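Local coordinates for ribose 5-phosphate isomerase (Trypanosoma cruzi, PDB 3M1P) that interconverts ribose 5-phosphate and ribulose 5-phosphate as a type B isomerase, at the interface of chains A and B. Coordinates in Å, arbitrary orientation; residue numbers count along the deposited sequence, not the author numbering. Chains: chain A/B, Ribose 5-phosphate isomerase.

Contact 1: the interface of chains A and B. Residues chain A 46-47, 74, 77-78; chain B 86, 103, 141, 144-145.
The ring of A:Tyr46 meets B:Arg141 and B:Asn103 on opposite sides of its plane. B:Arg141 lies toward one face, with CB 3.7 Å from the ring carbon CE2 of A:Tyr46. A:Pro47 leans on this same face from within chain A, its CD offset toward the rim. From the other side, B:Asn103 OD1 lies 3.1 Å from A:Tyr46 OH, close enough for a hydrogen bond but above the ring plane, a strained bond at best. The ring and amide planes are 87° apart. CG of A:Tyr46 sits between the backbone N and the carbonyl carbon (chi1 65°), which turns the ring toward chain B. At the hydroxyl end the methyl CD1 of B:Ile145 lies 3.6 Å from A:Tyr46 OH.

The B:Arg141 chain is nearly straight beyond CG (chi3 -176°), and CD lies beside the ring at A:Tyr46 CE2. A:Pro47 CG faces the backbone oxygen O of B:Arg141 at 3.3 Å. One turn along helix 136-150, B:Lys144 CB touches A:Pro47 CB at 3.8 Å. A:Ile77 CG2 rests 3.9 Å from B:Arg86 CG.

The patch docks helix 136-150 of chain B against the start of helix 46-58 of chain A. Type B isomerases build their active site between subunits, so it probably also helps shape the sugar-phosphate site.

Contact 2: the interface of chains A and B. Residues chain A 80, 85-87, 145, 149; chain B 76-77, 80-81.
This is part of a two-fold homodimer interface, in which B:Lys81 ties chain B to three segments of chain A; such pairing is expected of type B isomerases and probably stabilises the dimer. The ammonium NZ of B:Lys81 donates to A:Asn80 O at 2.6 Å and to A:Val85 O at 2.8 Å. B:Lys81 NZ also forms a salt bridge with the carboxylate OE2 of A:Glu149 at 2.8 Å. NZ meets A:Val85 O along one of that oxygen's lone pairs. The A:Asn80 bond is tilted 29° from its carbonyl plane. A:Glu149 uses its anti lone pair. The lysine chain bends at chi2 (-49°) and then runs straight, alongside the A:Glu149 chain and pointing the same way. The carboxylate probably favours a charged lysine.

B:Ile77 lies over one face of the A:Asn80 amide, and the two side chains cross at about a right angle. B:Ile77 CG2 is 3.7 Å from A:Asn80 OD1. That amide is fixed within chain A by two bonds to A:Ala87: OD1 accepts from N, and ND2 donates to O. Near the two-fold axis, A:Asn80 CB meets B:Asn80 CB at 3.8 Å. A water also joins the chains, 2.8 Å from A:Ala87 O and 2.9 Å from the hydroxyl OG of B:Ser76.

Contact 3: the interface of chains A and B. Residues chain A 88-89, 95, 99, 103; chain B 73, 89, 114.
The backbone oxygen O of A:Leu89 faces a methyl, CD2 of B:Leu89, at 3.4 Å; polar bonding across this patch is absent. The exchange is mutual, for A:Leu89 CD2 lies 3.4 Å from B:Leu89 O. This is an apolar contact of the LacAB/RpiB isomerase family, set around the two-fold axis between strands 87-89. Each leucine has CG anti to the backbone N (chi1 176° in A), which carries CD2 toward the other chain's carbonyl.

B:Ile73, at the start of helix 73-80, inserts its side chain beside helix 93-101 of chain A. Its two branches touch different groups. The end methyl points at the helix, and B:Ile73 CD1 lies 3.2 Å from A:Thr95 O. B:Ile73 CD1 also meets A:Thr95 CB and, one turn on, A:Ser99 CB, each at 3.8 Å. The chi2 of B:Ile73, 171°, stretches this branch outward.

On the other branch, B:Ile73 CG2 presses close on A:Ala88 CB at 3.5 Å. B:Ile73 CG2 also lies 3.6 Å from the amide nitrogen ND2 of A:Asn103, where the two side chains meet at a slant. At the margin, A:Thr95 CG2 and B:Thr114 CG2 touch at 4.1 Å, with the side chains about perpendicular.

Contact 1: the interface of chains A and B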
# COMPACT_ATOMS: atom_id res chain seq x y z
N TYR A 46 -1.15 -21.79 -9.48
CA TYR A 46 -0.27 -21.34 -8.37
C TYR A 46 -0.05 -22.37 -7.24
O TYR A 46 1.07 -22.47 -6.74
CB TYR A 46 -0.72 -19.97 -7.81
CG TYR A 46 -2.07 -19.98 -7.15
CD1 TYR A 46 -2.21 -20.31 -5.80
CD2 TYR A 46 -3.24 -19.69 -7.88
CE1 TYR A 46 -3.47 -20.36 -5.19
CE2 TYR A 46 -4.50 -19.73 -7.27
CZ TYR A 46 -4.60 -20.06 -5.93
OH TYR A 46 -5.83 -20.10 -5.33
N PRO A 47 -1.09 -23.14 -6.84
CA PRO A 47 -0.87 -24.08 -5.72
C PRO A 47 0.25 -25.10 -5.95
O PRO A 47 0.92 -25.47 -5.00
CB PRO A 47 -2.21 -24.79 -5.60
CG PRO A 47 -3.20 -23.82 -6.13
CD PRO A 47 -2.49 -23.22 -7.31
N GLY A 74 -3.23 -16.31 -3.07
CA GLY A 74 -3.31 -17.77 -3.27
C GLY A 74 -2.03 -18.48 -2.91
O GLY A 74 -2.04 -19.56 -2.28
N ILE A 77 -1.99 -18.65 0.86
CA ILE A 77 -2.92 -19.68 1.34
C ILE A 77 -2.36 -21.09 1.10
O ILE A 77 -2.26 -21.89 2.03
CB ILE A 77 -4.32 -19.53 0.74
CG1 ILE A 77 -4.89 -18.16 1.12
CG2 ILE A 77 -5.24 -20.65 1.23
CD1 ILE A 77 -6.09 -17.76 0.32
N ALA A 78 -1.96 -21.38 -0.14
CA ALA A 78 -1.42 -22.70 -0.49
C ALA A 78 -0.18 -23.07 0.33
O ALA A 78 -0.14 -24.15 0.92
CB ALA A 78 -1.13 -22.79 -2.00
N ARG B 86 -9.44 -20.40 3.90
CA ARG B 86 -8.64 -19.65 2.95
C ARG B 86 -8.62 -18.22 3.48
O ARG B 86 -9.58 -17.46 3.32
CB ARG B 86 -9.24 -19.73 1.54
CG ARG B 86 -9.10 -21.15 0.93
CD ARG B 86 -9.75 -21.29 -0.44
NE ARG B 86 -11.17 -20.94 -0.43
CZ ARG B 86 -12.16 -21.73 -0.00
NH1 ARG B 86 -11.91 -22.96 0.47
NH2 ARG B 86 -13.42 -21.29 -0.04
N ASN B 103 -9.81 -16.49 -5.20
CA ASN B 103 -9.48 -17.48 -4.17
C ASN B 103 -10.64 -17.98 -3.34
O ASN B 103 -10.48 -18.95 -2.60
CB ASN B 103 -8.39 -16.92 -3.24
CG ASN B 103 -7.20 -16.40 -4.01
OD1 ASN B 103 -6.53 -17.14 -4.73
ND2 ASN B 103 -6.94 -15.11 -3.88
N ARG B 141 -7.92 -24.56 -8.99
CA ARG B 141 -6.81 -24.17 -8.11
C ARG B 141 -7.18 -24.25 -6.63
O ARG B 141 -6.36 -24.68 -5.80
CB ARG B 141 -6.31 -22.76 -8.47
CG ARG B 141 -5.61 -22.71 -9.81
CD ARG B 141 -5.69 -21.34 -10.44
NE ARG B 141 -5.08 -21.33 -11.78
CZ ARG B 141 -5.08 -20.27 -12.59
NH1 ARG B 141 -5.65 -19.13 -12.21
NH2 ARG B 141 -4.51 -20.36 -13.78
N LYS B 144 -6.98 -27.75 -5.68
CA LYS B 144 -5.57 -28.08 -5.50
C LYS B 144 -5.05 -27.69 -4.11
O LYS B 144 -4.19 -28.37 -3.56
CB LYS B 144 -4.71 -27.49 -6.63
CG LYS B 144 -4.92 -28.20 -7.96
CD LYS B 144 -3.90 -27.79 -8.99
CE LYS B 144 -4.18 -28.47 -10.33
NZ LYS B 144 -3.10 -28.17 -11.32
N ILE B 145 -5.61 -26.63 -3.53
CA ILE B 145 -5.30 -26.22 -2.16
C ILE B 145 -5.81 -27.26 -1.16
O ILE B 145 -5.11 -27.60 -0.20
CB ILE B 145 -5.90 -24.81 -1.81
CG1 ILE B 145 -5.22 -23.72 -2.65
CG2 ILE B 145 -5.80 -24.54 -0.31
CD1 ILE B 145 -5.81 -22.32 -2.47

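Contact 2: the interface of chains A and B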
# COMPACT_ATOMS: atom_id res chain seq x y z
N ASN A 80 0.99 -21.98 3.23
CA ASN A 80 0.71 -22.18 4.65
C ASN A 80 0.00 -23.49 5.00
O ASN A 80 -0.02 -23.88 6.16
CB ASN A 80 -0.05 -20.99 5.23
CG ASN A 80 0.86 -19.83 5.53
OD1 ASN A 80 1.91 -20.01 6.14
ND2 ASN A 80 0.46 -18.63 5.12
N VAL A 85 5.63 -24.39 7.47
CA VAL A 85 5.73 -23.19 6.65
C VAL A 85 5.02 -22.02 7.35
O VAL A 85 3.93 -22.18 7.92
CB VAL A 85 5.19 -23.43 5.23
CG1 VAL A 85 5.00 -22.12 4.47
CG2 VAL A 85 6.13 -24.35 4.47
N ARG A 86 5.68 -20.87 7.32
CA ARG A 86 5.08 -19.61 7.75
C ARG A 86 5.28 -18.63 6.60
O ARG A 86 6.33 -18.01 6.47
CB ARG A 86 5.72 -19.11 9.05
CG ARG A 86 5.47 -20.04 10.24
CD ARG A 86 6.07 -19.48 11.52
NE ARG A 86 7.52 -19.43 11.41
CZ ARG A 86 8.32 -20.49 11.50
NH1 ARG A 86 7.80 -21.70 11.71
NH2 ARG A 86 9.63 -20.33 11.37
N ALA A 87 4.25 -18.53 5.76
CA ALA A 87 4.29 -17.78 4.52
C ALA A 87 3.56 -16.46 4.69
O ALA A 87 2.35 -16.45 5.01
CB ALA A 87 3.67 -18.59 3.39
N ILE A 145 1.19 -21.71 16.74
CA ILE A 145 0.91 -22.00 15.32
C ILE A 145 1.21 -23.47 15.01
O ILE A 145 0.40 -24.15 14.37
CB ILE A 145 1.69 -21.05 14.35
CG1 ILE A 145 1.30 -19.58 14.62
CG2 ILE A 145 1.44 -21.45 12.90
CD1 ILE A 145 2.05 -18.55 13.81
N GLU A 149 -1.22 -26.72 13.75
CA GLU A 149 -0.81 -27.73 12.76
C GLU A 149 -0.96 -29.16 13.29
O GLU A 149 -1.54 -30.02 12.62
CB GLU A 149 0.65 -27.54 12.37
CG GLU A 149 0.90 -26.60 11.23
CD GLU A 149 2.37 -26.23 11.11
OE1 GLU A 149 3.16 -26.60 12.00
OE2 GLU A 149 2.74 -25.54 10.13
N SER B 76 -3.02 -14.45 9.41
CA SER B 76 -3.21 -15.19 8.15
C SER B 76 -2.44 -16.50 8.11
O SER B 76 -2.85 -17.44 7.45
CB SER B 76 -2.84 -14.32 6.95
OG SER B 76 -1.44 -14.12 6.88
N ILE B 77 -1.29 -16.56 8.77
CA ILE B 77 -0.52 -17.80 8.83
C ILE B 77 -1.30 -18.81 9.67
O ILE B 77 -1.61 -19.90 9.19
CB ILE B 77 0.92 -17.57 9.39
CG1 ILE B 77 1.72 -16.68 8.43
CG2 ILE B 77 1.63 -18.94 9.63
CD1 ILE B 77 2.99 -16.12 9.00
N ASN B 80 -4.83 -20.05 8.27
CA ASN B 80 -4.67 -20.98 7.16
C ASN B 80 -4.22 -22.39 7.54
O ASN B 80 -4.29 -23.29 6.72
CB ASN B 80 -3.70 -20.42 6.11
CG ASN B 80 -4.37 -19.46 5.20
OD1 ASN B 80 -5.37 -19.79 4.56
ND2 ASN B 80 -3.82 -18.24 5.11
N LYS B 81 -3.77 -22.56 8.78
CA LYS B 81 -3.38 -23.89 9.28
C LYS B 81 -4.60 -24.78 9.54
O LYS B 81 -4.46 -25.99 9.70
CB LYS B 81 -2.52 -23.78 10.54
CG LYS B 81 -1.19 -23.06 10.35
CD LYS B 81 -0.43 -23.61 9.13
CE LYS B 81 1.02 -23.15 9.13
NZ LYS B 81 1.78 -23.90 8.07
O HOH W 1 0.44 -14.48 4.71

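Contact 3: the interface of chains A and B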
# COMPACT_ATOMS: atom_id res chain seq x y z
N ALA A 88 4.29 -15.38 4.48
CA ALA A 88 3.81 -14.03 4.72
C ALA A 88 3.58 -13.29 3.41
O ALA A 88 4.53 -13.05 2.64
CB ALA A 88 4.80 -13.27 5.59
N LEU A 89 2.32 -12.92 3.15
CA LEU A 89 2.02 -12.01 2.05
C LEU A 89 2.38 -10.58 2.46
O LEU A 89 1.79 -10.00 3.37
CB LEU A 89 0.57 -12.12 1.61
CG LEU A 89 0.09 -11.14 0.52
CD1 LEU A 89 0.92 -11.23 -0.77
CD2 LEU A 89 -1.37 -11.38 0.24
N THR A 95 5.67 -4.74 6.54
CA THR A 95 5.19 -6.13 6.62
C THR A 95 6.32 -7.14 6.36
O THR A 95 6.36 -8.19 7.00
CB THR A 95 4.07 -6.40 5.62
OG1 THR A 95 4.48 -5.91 4.34
CG2 THR A 95 2.77 -5.70 6.07
N SER A 99 7.19 -9.61 9.43
CA SER A 99 6.97 -11.04 9.14
C SER A 99 8.15 -11.88 9.63
O SER A 99 7.97 -13.01 10.13
CB SER A 99 6.74 -11.27 7.65
OG SER A 99 7.94 -11.13 6.91
N ASN A 103 7.07 -13.07 13.26
CA ASN A 103 6.53 -14.36 12.82
C ASN A 103 7.57 -15.38 12.37
O ASN A 103 7.21 -16.51 12.02
CB ASN A 103 5.50 -14.15 11.71
CG ASN A 103 4.47 -13.09 12.07
OD1 ASN A 103 3.63 -13.30 12.94
ND2 ASN A 103 4.56 -11.95 11.44
N ILE B 73 -0.33 -10.56 9.53
CA ILE B 73 0.50 -11.63 8.97
C ILE B 73 0.40 -12.92 9.78
O ILE B 73 0.16 -13.99 9.20
CB ILE B 73 2.00 -11.20 8.84
CG1 ILE B 73 2.11 -9.96 7.94
CG2 ILE B 73 2.85 -12.36 8.30
CD1 ILE B 73 3.47 -9.33 7.91
N LEU B 89 -4.68 -12.05 3.63
CA LEU B 89 -4.19 -10.81 4.22
C LEU B 89 -4.30 -9.69 3.17
O LEU B 89 -3.64 -9.72 2.14
CB LEU B 89 -2.77 -10.96 4.72
CG LEU B 89 -2.10 -9.70 5.30
CD1 LEU B 89 -2.86 -9.13 6.48
CD2 LEU B 89 -0.66 -10.03 5.67
N THR B 114 -0.69 -1.25 10.27
CA THR B 114 -0.25 -0.98 8.89
C THR B 114 -1.25 -0.19 8.05
O THR B 114 -0.85 0.66 7.24
CB THR B 114 0.05 -2.30 8.13
OG1 THR B 114 -1.12 -3.13 8.15
CG2 THR B 114 1.17 -3.04 8.78

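The three contacts lie close together on one two-fold interface, at the corners of a triangle. The C-alpha centres of contact 1 and contact 2 are about 13 Å apart, those of contact 2 and contact 3 about 11 Å, and those of contact 1 and contact 3 about 17 Å. Helix 73-80 takes part in all three. Residues 77, 86 and 145 serve contact 1 and contact 2 with the chains exchanged. Residue 103 does the same for contact 1 and contact 3, and strand 87-89 joins contact 2 to contact 3. Dimer packing and the probable intersubunit active site thus draw on the same elements. The deposited assembly holds four copies.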